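Side-chain contacts in microcin B17-processing protein McbD (PDB 6GRH), which is needed to convert the inactive microcin B17 precursor McbA into the active antibiotic peptide, and belongs to the YcaO cyclodehydratase family: residues Glu57-Arg62 against Val352-Ile357; Trp178-Ala183 against Lys377-Gly382; Asn196-Ile201 against Ala254-Val259. The protein carries 1 engineered substitution. All coordinates share one frame; numbering follows the deposited sequence.

All three contacts lie within the YcaO family region, but none touches another. Contact 1 and contact 2 sit on opposite sides of the chain's centre, their centres 29 Å and their nearest atoms about 12 Å apart. Helix 157-180 spans that gap: its first turns pack against the strand of contact 1, and its last turn supplies Leu179 and Gln180 to contact 2. Strand 182-187 then leads to helix 196-208, half of contact 3, whose centre is 28 Å from that of contact 2 and 25 Å from that of contact 1. Along the chain, contact 3 is nested inside both. Contact 1 holds a 1,2-ethanediol and borders McbB, while Glu200 beside contact 3 reaches McbC.

Contact 1 (Glu57-Arg62 against Val352-Ile357); sequences EYFERR and VWYTKI. With EDO (1,2-ethanediol), chain Q.
Tyr354 sends its hydroxyl to the rim of the Phe59 ring, with OH 3.3 Å from Phe59 CD1 and close to the plane of that ring. The hydroxyl, not the ring face, does the touching, and the side chains run at a slant to each other. The Tyr354 ring in turn presents its own edge to the helix backbone, CE2 lying 3.4 Å from the carbonyl O of Phe59, while Phe59 CB is 4.2 Å from Tyr354 CE2. Both rings have further aromatic company, since Phe59 stacks on Phe153 and Tyr354 on His63. An McbB chain closes over this region, with its Ile285 on Phe59 and its Arg199 on Tyr354.

This is helix 47-66 laid against an antiparallel sheet. The side chains of strand 350-358 alternate: Val352 and Tyr354 point at the helix, whereas Trp353 packs on Leu157 and Ala160 of helix 157-180, so the strand has helical cover on both of its faces.

The polar links run through one water. It donates to Phe59 O at 2.9 Å and accepts from Arg62 NE, also at 2.9 Å, in the plane of the guanidinium; its bond to Tyr354 OH is weak, at 3.4 Å. The stronger partner of that hydroxyl is Glu345 OE1. Arg62 NE also forms a salt bridge with Glu67 OE2, and one face of the Arg62 guanidinium is covered off-centre by Tyr58 CE2, 3.7 Å above the plane. The bridge and the tyrosine carbon together should limit how far the group can turn.

A bound 1,2-ethanediol, probably from the crystallisation liquor, takes up the indole N-H of Trp353. Trp353 NE1 gives its hydrogen to O2 of the diol, 2.8 Å away, with an angle of 161°, at the edge of the ring and in its plane.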
loop_
_atom_site.group_PDB
_atom_site.type_symbol
_atom_site.label_atom_id
_atom_site.label_comp_id
_atom_site.label_asym_id
_atom_site.label_seq_id
_atom_site.Cartn_x
_atom_site.Cartn_y
_atom_site.Cartn_z
ATOM N N GLU E 57 -11.472 -10.441 -31.424
ATOM C CA GLU E 57 -12.126 -9.593 -32.415
ATOM C C GLU E 57 -11.140 -8.565 -32.997
ATOM O O GLU E 57 -11.105 -8.349 -34.215
ATOM C CB GLU E 57 -13.324 -8.885 -31.761
ATOM C CG GLU E 57 -14.164 -7.977 -32.660
ATOM C CD GLU E 57 -14.937 -8.741 -33.713
ATOM O OE1 GLU E 57 -15.513 -9.787 -33.378
ATOM O OE2 GLU E 57 -14.934 -8.292 -34.879
ATOM N N TYR E 58 -10.331 -7.970 -32.125
ATOM C CA TYR E 58 -9.304 -7.051 -32.554
ATOM C C TYR E 58 -8.274 -7.737 -33.470
ATOM O O TYR E 58 -7.974 -7.210 -34.539
ATOM C CB TYR E 58 -8.573 -6.426 -31.342
ATOM C CG TYR E 58 -7.414 -5.599 -31.788
ATOM C CD1 TYR E 58 -7.629 -4.369 -32.356
ATOM C CD2 TYR E 58 -6.111 -6.058 -31.678
ATOM C CE1 TYR E 58 -6.577 -3.585 -32.801
ATOM C CE2 TYR E 58 -5.042 -5.275 -32.134
ATOM C CZ TYR E 58 -5.289 -4.057 -32.698
ATOM O OH TYR E 58 -4.263 -3.271 -33.125
ATOM N N PHE E 59 -7.718 -8.870 -33.043
ATOM C CA PHE E 59 -6.734 -9.576 -33.864
ATOM C C PHE E 59 -7.342 -9.957 -35.228
ATOM O O PHE E 59 -6.688 -9.798 -36.264
ATOM C CB PHE E 59 -6.224 -10.845 -33.200
ATOM C CG PHE E 59 -4.974 -10.674 -32.391
ATOM C CD1 PHE E 59 -3.726 -10.923 -32.968
ATOM C CD2 PHE E 59 -5.027 -10.363 -31.032
ATOM C CE1 PHE E 59 -2.551 -10.805 -32.219
ATOM C CE2 PHE E 59 -3.857 -10.248 -30.266
ATOM C CZ PHE E 59 -2.616 -10.485 -30.853
ATOM N N GLU E 60 -8.579 -10.448 -35.203
ATOM C CA GLU E 60 -9.275 -10.856 -36.429
ATOM C C GLU E 60 -9.429 -9.689 -37.411
ATOM O O GLU E 60 -9.015 -9.777 -38.545
ATOM C CB GLU E 60 -10.668 -11.398 -36.108
ATOM C CG GLU E 60 -11.436 -11.844 -37.337
ATOM C CD GLU E 60 -12.939 -11.886 -37.110
ATOM O OE1 GLU E 60 -13.342 -12.468 -36.091
ATOM O OE2 GLU E 60 -13.699 -11.343 -37.961
ATOM N N ARG E 61 -10.056 -8.621 -36.953
ATOM C CA ARG E 61 -10.324 -7.461 -37.790
ATOM C C ARG E 61 -9.070 -6.759 -38.255
ATOM O O ARG E 61 -8.996 -6.329 -39.418
ATOM C CB ARG E 61 -11.276 -6.496 -37.081
ATOM C CG ARG E 61 -12.622 -7.172 -36.833
ATOM C CD ARG E 61 -13.812 -6.328 -37.231
ATOM N NE ARG E 61 -13.904 -5.213 -36.322
ATOM C CZ ARG E 61 -14.805 -5.065 -35.355
ATOM N NH1 ARG E 61 -15.773 -5.956 -35.133
ATOM N NH2 ARG E 61 -14.751 -3.971 -34.622
ATOM N N ARG E 62 -8.071 -6.669 -37.388
ATOM C CA ARG E 62 -6.802 -6.102 -37.802
ATOM C C ARG E 62 -6.163 -6.919 -38.926
ATOM O O ARG E 62 -5.622 -6.358 -39.891
ATOM C CB ARG E 62 -5.830 -5.958 -36.635
ATOM C CG ARG E 62 -4.539 -5.267 -37.051
ATOM C CD ARG E 62 -3.608 -5.079 -35.861
ATOM N NE ARG E 62 -3.138 -6.348 -35.279
ATOM C CZ ARG E 62 -2.155 -6.443 -34.378
ATOM N NH1 ARG E 62 -1.502 -5.369 -33.907
ATOM N NH2 ARG E 62 -1.791 -7.617 -33.961
ATOM N N VAL E 352 -1.118 -18.333 -32.960
ATOM C CA VAL E 352 -2.488 -17.850 -33.120
ATOM C C VAL E 352 -2.844 -17.997 -34.601
ATOM O O VAL E 352 -1.953 -17.940 -35.461
ATOM C CB VAL E 352 -2.680 -16.424 -32.601
ATOM C CG1 VAL E 352 -2.311 -16.346 -31.105
ATOM C CG2 VAL E 352 -1.913 -15.351 -33.429
ATOM N N TRP E 353 -4.150 -18.166 -34.865
ATOM C CA TRP E 353 -4.702 -18.594 -36.151
ATOM C C TRP E 353 -5.770 -17.630 -36.616
ATOM O O TRP E 353 -6.632 -17.209 -35.818
ATOM C CB TRP E 353 -5.307 -19.975 -36.006
ATOM C CG TRP E 353 -4.238 -20.964 -35.730
ATOM C CD1 TRP E 353 -3.734 -21.308 -34.514
ATOM C CD2 TRP E 353 -3.475 -21.665 -36.699
ATOM N NE1 TRP E 353 -2.711 -22.198 -34.670
ATOM C CE2 TRP E 353 -2.522 -22.427 -36.004
ATOM C CE3 TRP E 353 -3.500 -21.721 -38.104
ATOM C CZ2 TRP E 353 -1.621 -23.264 -36.654
ATOM C CZ3 TRP E 353 -2.590 -22.556 -38.754
ATOM C CH2 TRP E 353 -1.681 -23.324 -38.026
ATOM N N TYR E 354 -5.704 -17.276 -37.891
ATOM C CA TYR E 354 -6.744 -16.505 -38.559
ATOM C C TYR E 354 -7.293 -17.417 -39.638
ATOM O O TYR E 354 -6.503 -18.062 -40.366
ATOM C CB TYR E 354 -6.172 -15.249 -39.207
ATOM C CG TYR E 354 -5.256 -14.451 -38.326
ATOM C CD1 TYR E 354 -3.909 -14.767 -38.224
ATOM C CD2 TYR E 354 -5.730 -13.358 -37.605
ATOM C CE1 TYR E 354 -3.046 -14.013 -37.408
ATOM C CE2 TYR E 354 -4.895 -12.606 -36.788
ATOM C CZ TYR E 354 -3.555 -12.921 -36.704
ATOM O OH TYR E 354 -2.724 -12.162 -35.906
ATOM N N THR E 355 -8.614 -17.511 -39.730
ATOM C CA THR E 355 -9.232 -18.352 -40.749
ATOM C C THR E 355 -10.430 -17.646 -41.351
ATOM O O THR E 355 -11.082 -16.845 -40.678
ATOM C CB THR E 355 -9.738 -19.702 -40.189
ATOM O OG1 THR E 355 -10.499 -19.460 -39.008
ATOM C CG2 THR E 355 -8.590 -20.640 -39.875
ATOM N N LYS E 356 -10.740 -17.992 -42.600
ATOM C CA LYS E 356 -12.014 -17.619 -43.220
ATOM C C LYS E 356 -12.495 -18.771 -44.086
ATOM O O LYS E 356 -11.749 -19.284 -44.934
ATOM C CB LYS E 356 -11.892 -16.347 -44.062
ATOM C CG LYS E 356 -13.217 -15.824 -44.659
ATOM C CD LYS E 356 -12.925 -14.704 -45.640
ATOM C CE LYS E 356 -14.133 -14.159 -46.403
ATOM N NZ LYS E 356 -14.964 -13.279 -45.542
ATOM N N ILE E 357 -13.729 -19.187 -43.834
ATOM C CA ILE E 357 -14.374 -20.193 -44.629
ATOM C C ILE E 357 -15.143 -19.505 -45.737
ATOM O O ILE E 357 -15.974 -18.636 -45.464
ATOM C CB ILE E 357 -15.246 -21.137 -43.774
ATOM C CG1 ILE E 357 -14.303 -21.967 -42.905
ATOM C CG2 ILE E 357 -16.084 -22.027 -44.687
ATOM C CD1 ILE E 357 -14.936 -23.009 -42.041
HETATM C C1 EDO Q . -0.558 -23.761 -30.414
HETATM O O1 EDO Q . -1.070 -22.424 -30.382
HETATM C C2 EDO Q . -0.578 -24.274 -31.852
HETATM O O2 EDO Q . -1.703 -23.764 -32.578
HETATM O O HOH W 1 -3.906 -8.986 -36.174
#

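Contact 2 (Trp178-Ala183 against Lys377-Gly382); sequences WLQGKA and KIYHTG
Tyr379 OH is held twice by the chain that follows it, by Glu389 OE2 and by the backbone N of Gly384, and these two bonds fix the far end of the ring that Leu179 and Gln180 pack against. Leu179 comes over a face. Leu179 CD1 stands 3.8 Å from the centroid of the Tyr379 ring and only 3° off the normal, a CH-pi contact almost at dead centre, while Leu179 CB drops nearer the rim, 3.7 Å from Tyr379 CE1. With CG opposite the carbonyl carbon (chi1 -65°) and CD1 in turn turned nearly opposite CA, that methyl comes to lie over the ring.

The contact joins the last turn of helix 157-180 to an irregular loop well beyond strand 350-358. The helix stops here: Gly181 leaves helical geometry with a positive phi, and strand 182-187 starts at once. Leu176, one turn earlier, also touches Tyr379, and Phe363 touches Leu179.

Gln180 works at the edge instead. Gln180 CG lies in the plane of the Tyr379 ring, 3.9 Å from its CE1, and the extended remainder of the side chain runs alongside the tyrosine, pointing the other way, with amide and ring planes 83° apart.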
loop_
_atom_site.group_PDB
_atom_site.type_symbol
_atom_site.label_atom_id
_atom_site.label_comp_id
_atom_site.label_asym_id
_atom_site.label_seq_id
_atom_site.Cartn_x
_atom_site.Cartn_y
_atom_site.Cartn_z
ATOM N N TRP E 178 -33.624 -14.170 -44.646
ATOM C CA TRP E 178 -33.884 -12.851 -45.220
ATOM C C TRP E 178 -34.619 -12.960 -46.567
ATOM O O TRP E 178 -35.680 -12.358 -46.748
ATOM C CB TRP E 178 -32.574 -12.091 -45.402
ATOM C CG TRP E 178 -32.697 -10.781 -46.132
ATOM C CD1 TRP E 178 -32.056 -10.415 -47.287
ATOM C CD2 TRP E 178 -33.482 -9.660 -45.740
ATOM N NE1 TRP E 178 -32.385 -9.134 -47.623
ATOM C CE2 TRP E 178 -33.262 -8.644 -46.695
ATOM C CE3 TRP E 178 -34.344 -9.405 -44.662
ATOM C CZ2 TRP E 178 -33.882 -7.394 -46.616
ATOM C CZ3 TRP E 178 -34.956 -8.152 -44.577
ATOM C CH2 TRP E 178 -34.726 -7.169 -45.554
ATOM N N LEU E 179 -34.084 -13.767 -47.479
ATOM C CA LEU E 179 -34.622 -13.851 -48.841
ATOM C C LEU E 179 -35.985 -14.533 -48.954
ATOM O O LEU E 179 -36.809 -14.107 -49.754
ATOM C CB LEU E 179 -33.617 -14.528 -49.775
ATOM C CG LEU E 179 -32.335 -13.708 -49.965
ATOM C CD1 LEU E 179 -31.222 -14.548 -50.578
ATOM C CD2 LEU E 179 -32.583 -12.446 -50.777
ATOM N N GLN E 180 -36.210 -15.578 -48.162
ATOM C CA GLN E 180 -37.408 -16.426 -48.270
ATOM C C GLN E 180 -38.447 -16.234 -47.169
ATOM O O GLN E 180 -39.594 -16.620 -47.339
ATOM C CB GLN E 180 -36.983 -17.890 -48.316
ATOM C CG GLN E 180 -36.112 -18.196 -49.518
ATOM C CD GLN E 180 -35.935 -19.679 -49.763
ATOM O OE1 GLN E 180 -36.328 -20.200 -50.807
ATOM N NE2 GLN E 180 -35.347 -20.369 -48.797
ATOM N N GLY E 181 -38.047 -15.658 -46.044
ATOM C CA GLY E 181 -38.925 -15.535 -44.888
ATOM C C GLY E 181 -39.211 -16.808 -44.094
ATOM O O GLY E 181 -40.083 -16.790 -43.234
ATOM N N LYS E 182 -38.474 -17.888 -44.353
ATOM C CA LYS E 182 -38.765 -19.195 -43.757
ATOM C C LYS E 182 -37.866 -19.484 -42.550
ATOM O O LYS E 182 -36.639 -19.336 -42.632
ATOM C CB LYS E 182 -38.598 -20.292 -44.808
ATOM C CG LYS E 182 -39.746 -20.346 -45.800
ATOM C CD LYS E 182 -39.358 -21.044 -47.093
ATOM C CE LYS E 182 -40.353 -20.702 -48.190
ATOM N NZ LYS E 182 -39.934 -21.192 -49.534
ATOM N N ALA E 183 -38.496 -19.878 -41.439
ATOM C CA ALA E 183 -37.814 -20.299 -40.215
ATOM C C ALA E 183 -38.300 -21.689 -39.845
ATOM O O ALA E 183 -39.377 -22.117 -40.276
ATOM C CB ALA E 183 -38.127 -19.319 -39.095
ATOM N N LYS E 377 -25.776 -22.751 -54.674
ATOM C CA LYS E 377 -26.374 -24.046 -54.313
ATOM C C LYS E 377 -27.487 -23.999 -53.267
ATOM O O LYS E 377 -28.156 -25.010 -53.062
ATOM C CB LYS E 377 -25.307 -25.056 -53.897
ATOM C CG LYS E 377 -24.357 -25.444 -55.016
ATOM C CD LYS E 377 -25.049 -26.279 -56.086
ATOM C CE LYS E 377 -24.146 -26.595 -57.271
ATOM N NZ LYS E 377 -22.787 -27.055 -56.865
ATOM N N ILE E 378 -27.725 -22.854 -52.626
ATOM C CA ILE E 378 -28.858 -22.739 -51.675
ATOM C C ILE E 378 -29.920 -21.701 -52.047
ATOM O O ILE E 378 -30.925 -21.563 -51.341
ATOM C CB ILE E 378 -28.368 -22.484 -50.239
ATOM C CG1 ILE E 378 -27.636 -21.137 -50.136
ATOM C CG2 ILE E 378 -27.454 -23.619 -49.793
ATOM C CD1 ILE E 378 -27.454 -20.658 -48.722
ATOM N N TYR E 379 -29.707 -20.962 -53.133
ATOM C CA TYR E 379 -30.695 -19.995 -53.582
ATOM C C TYR E 379 -30.552 -19.743 -55.082
ATOM O O TYR E 379 -29.460 -19.850 -55.631
ATOM C CB TYR E 379 -30.549 -18.696 -52.791
ATOM C CG TYR E 379 -31.679 -17.722 -53.000
ATOM C CD1 TYR E 379 -32.872 -17.859 -52.307
ATOM C CD2 TYR E 379 -31.556 -16.658 -53.899
ATOM C CE1 TYR E 379 -33.913 -16.970 -52.487
ATOM C CE2 TYR E 379 -32.591 -15.759 -54.089
ATOM C CZ TYR E 379 -33.774 -15.917 -53.377
ATOM O OH TYR E 379 -34.831 -15.045 -53.564
ATOM N N HIS E 380 -31.675 -19.456 -55.734
ATOM C CA HIS E 380 -31.691 -18.987 -57.126
ATOM C C HIS E 380 -32.684 -17.835 -57.203
ATOM O O HIS E 380 -33.713 -17.867 -56.522
ATOM C CB HIS E 380 -32.088 -20.118 -58.096
ATOM C CG HIS E 380 -31.681 -19.866 -59.520
ATOM N ND1 HIS E 380 -32.512 -19.258 -60.443
ATOM C CD2 HIS E 380 -30.527 -20.134 -60.180
ATOM C CE1 HIS E 380 -31.890 -19.175 -61.608
ATOM N NE2 HIS E 380 -30.681 -19.690 -61.472
ATOM N N THR E 381 -32.370 -16.818 -58.013
ATOM C CA THR E 381 -33.276 -15.681 -58.245
ATOM C C THR E 381 -34.713 -16.151 -58.470
ATOM O O THR E 381 -34.953 -17.098 -59.226
ATOM C CB THR E 381 -32.844 -14.838 -59.463
ATOM O OG1 THR E 381 -31.576 -14.244 -59.200
ATOM C CG2 THR E 381 -33.857 -13.718 -59.756
ATOM N N GLY E 382 -35.655 -15.509 -57.781
ATOM C CA GLY E 382 -37.074 -15.850 -57.907
ATOM C C GLY E 382 -37.612 -16.852 -56.902
ATOM O O GLY E 382 -38.828 -17.022 -56.814
#

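Contact 3 (Asn196-Ile201 against Ala254-Val259); sequences NHIDEI and ALCKSV
Ile198 and Ile201 face Cys256 and Val259 across a pair of packed helices, 196-208 against 251-275. The short segments cross at 55°, with 9.9 Å between their axes, and the CA atoms of Ile198 and Cys256 are the nearest pair. Each helix offers two residues three apart, so a pair of neighbouring bumps on one side meets a pair on the other. Helix 251-275 belongs to an alpha/beta arrangement: the side chains of Ala254 and Leu255 pack on strand 224-231, and Ser258 OG bonds there to Thr228 OG1 and Val226 O. Cys256 and Val259 meet the second helix, Val259 also touching Thr228.

Val259 CG1 is one of the bumps: held opposite the backbone N (chi1 168°), it reaches into the hollow between the two isoleucines, 3.6 Å from Ile201 CG2 and 4.0 Å from Ile198 CG2. It meets Ile201 along its flank, the two side chains running past one another in opposite directions, and CB of Ile201 is almost as near, 3.8 Å from Val259 CG1. Ile201 CD1 is 4.1 Å from Val259 CG1.

Ile198 fills the hollow beside Cys256, where the packing turns partly to sulfur. Ile198 CG1 rests 3.8 Å from Cys256 SG, and on its own helix the same carbon lies above the His197 ring, over the rim rather than the centre. Pro27 and Trp263 continue the apolar surround at Ile201. On another side of the helix, Glu200 OE2 forms a salt bridge with Arg63 NH2 of the McbC chain. Ile198 is folded at its second torsion (chi2 -56°), and its CD1 therefore ends against backbone, 3.5 Å from Cys256 O.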
loop_
_atom_site.group_PDB
_atom_site.type_symbol
_atom_site.label_atom_id
_atom_site.label_comp_id
_atom_site.label_asym_id
_atom_site.label_seq_id
_atom_site.Cartn_x
_atom_site.Cartn_y
_atom_site.Cartn_z
ATOM N N ASN E 196 -28.481 -16.393 -15.268
ATOM C CA ASN E 196 -28.870 -15.099 -14.702
ATOM C C ASN E 196 -28.700 -13.917 -15.678
ATOM O O ASN E 196 -29.621 -13.117 -15.813
ATOM C CB ASN E 196 -28.128 -14.801 -13.375
ATOM C CG ASN E 196 -28.805 -15.442 -12.169
ATOM O OD1 ASN E 196 -29.682 -16.293 -12.305
ATOM N ND2 ASN E 196 -28.420 -15.012 -10.982
ATOM N N HIS E 197 -27.581 -13.839 -16.376
ATOM C CA HIS E 197 -27.356 -12.681 -17.253
ATOM C C HIS E 197 -28.221 -12.699 -18.513
ATOM O O HIS E 197 -28.560 -11.638 -19.030
ATOM C CB HIS E 197 -25.875 -12.401 -17.540
ATOM C CG HIS E 197 -25.195 -13.394 -18.434
ATOM N ND1 HIS E 197 -24.694 -14.597 -17.974
ATOM C CD2 HIS E 197 -24.882 -13.337 -19.750
ATOM C CE1 HIS E 197 -24.115 -15.241 -18.976
ATOM N NE2 HIS E 197 -24.221 -14.500 -20.066
ATOM N N ILE E 198 -28.655 -13.889 -18.936
ATOM C CA ILE E 198 -29.499 -14.022 -20.122
ATOM C C ILE E 198 -30.918 -13.607 -19.760
ATOM O O ILE E 198 -31.551 -12.825 -20.471
ATOM C CB ILE E 198 -29.460 -15.469 -20.675
ATOM C CG1 ILE E 198 -28.017 -15.876 -20.995
ATOM C CG2 ILE E 198 -30.368 -15.627 -21.892
ATOM C CD1 ILE E 198 -27.283 -14.961 -21.954
ATOM N N ASP E 199 -31.401 -14.110 -18.636
ATOM C CA ASP E 199 -32.735 -13.772 -18.146
ATOM C C ASP E 199 -32.882 -12.298 -17.784
ATOM O O ASP E 199 -33.926 -11.718 -17.998
ATOM C CB ASP E 199 -33.096 -14.673 -16.961
ATOM C CG ASP E 199 -33.210 -16.149 -17.374
ATOM O OD1 ASP E 199 -33.462 -16.427 -18.569
ATOM O OD2 ASP E 199 -33.022 -17.037 -16.523
ATOM N N GLU E 200 -31.822 -11.703 -17.256
ATOM C CA GLU E 200 -31.780 -10.263 -16.982
ATOM C C GLU E 200 -31.993 -9.438 -18.278
ATOM O O GLU E 200 -32.810 -8.515 -18.302
ATOM C CB GLU E 200 -30.439 -9.909 -16.341
ATOM C CG GLU E 200 -30.368 -8.533 -15.709
ATOM C CD GLU E 200 -30.735 -8.509 -14.236
ATOM O OE1 GLU E 200 -31.272 -9.505 -13.679
ATOM O OE2 GLU E 200 -30.494 -7.445 -13.636
ATOM N N ILE E 201 -31.264 -9.789 -19.341
ATOM C CA ILE E 201 -31.446 -9.144 -20.648
ATOM C C ILE E 201 -32.860 -9.394 -21.178
ATOM O O ILE E 201 -33.547 -8.456 -21.558
ATOM C CB ILE E 201 -30.404 -9.606 -21.704
ATOM C CG1 ILE E 201 -28.996 -9.189 -21.298
ATOM C CG2 ILE E 201 -30.735 -9.049 -23.094
ATOM C CD1 ILE E 201 -27.923 -10.018 -21.972
ATOM N N ALA E 254 -26.897 -21.635 -28.319
ATOM C CA ALA E 254 -27.135 -20.704 -29.430
ATOM C C ALA E 254 -28.053 -19.567 -28.983
ATOM O O ALA E 254 -27.783 -18.400 -29.271
ATOM C CB ALA E 254 -27.713 -21.431 -30.639
ATOM N N LEU E 255 -29.105 -19.898 -28.241
ATOM C CA LEU E 255 -30.044 -18.877 -27.763
ATOM C C LEU E 255 -29.345 -17.904 -26.820
ATOM O O LEU E 255 -29.516 -16.692 -26.949
ATOM C CB LEU E 255 -31.270 -19.489 -27.075
ATOM C CG LEU E 255 -32.252 -18.539 -26.366
ATOM C CD1 LEU E 255 -32.589 -17.336 -27.234
ATOM C CD2 LEU E 255 -33.537 -19.268 -25.999
ATOM N N CYS E 256 -28.554 -18.432 -25.881
ATOM C CA CYS E 256 -27.845 -17.574 -24.931
ATOM C C CYS E 256 -26.874 -16.636 -25.625
ATOM O O CYS E 256 -26.941 -15.433 -25.396
ATOM C CB CYS E 256 -27.179 -18.392 -23.806
ATOM S SG CYS E 256 -28.419 -19.244 -22.789
ATOM N N LYS E 257 -26.031 -17.163 -26.517
ATOM C CA LYS E 257 -25.135 -16.312 -27.292
ATOM C C LYS E 257 -25.917 -15.268 -28.120
ATOM O O LYS E 257 -25.557 -14.105 -28.153
ATOM C CB LYS E 257 -24.199 -17.139 -28.196
ATOM C CG LYS E 257 -23.215 -18.051 -27.441
ATOM C CD LYS E 257 -21.834 -18.126 -28.132
ATOM N N SER E 258 -27.004 -15.686 -28.755
ATOM C CA SER E 258 -27.827 -14.764 -29.563
ATOM C C SER E 258 -28.363 -13.562 -28.759
ATOM O O SER E 258 -28.314 -12.415 -29.216
ATOM C CB SER E 258 -28.985 -15.515 -30.205
ATOM O OG SER E 258 -29.731 -14.653 -31.021
ATOM N N VAL E 259 -28.854 -13.845 -27.559
ATOM C CA VAL E 259 -29.357 -12.804 -26.668
ATOM C C VAL E 259 -28.245 -11.790 -26.318
ATOM O O VAL E 259 -28.477 -10.575 -26.337
ATOM C CB VAL E 259 -29.993 -13.427 -25.412
ATOM C CG1 VAL E 259 -30.283 -12.406 -24.315
ATOM C CG2 VAL E 259 -31.266 -14.132 -25.808
#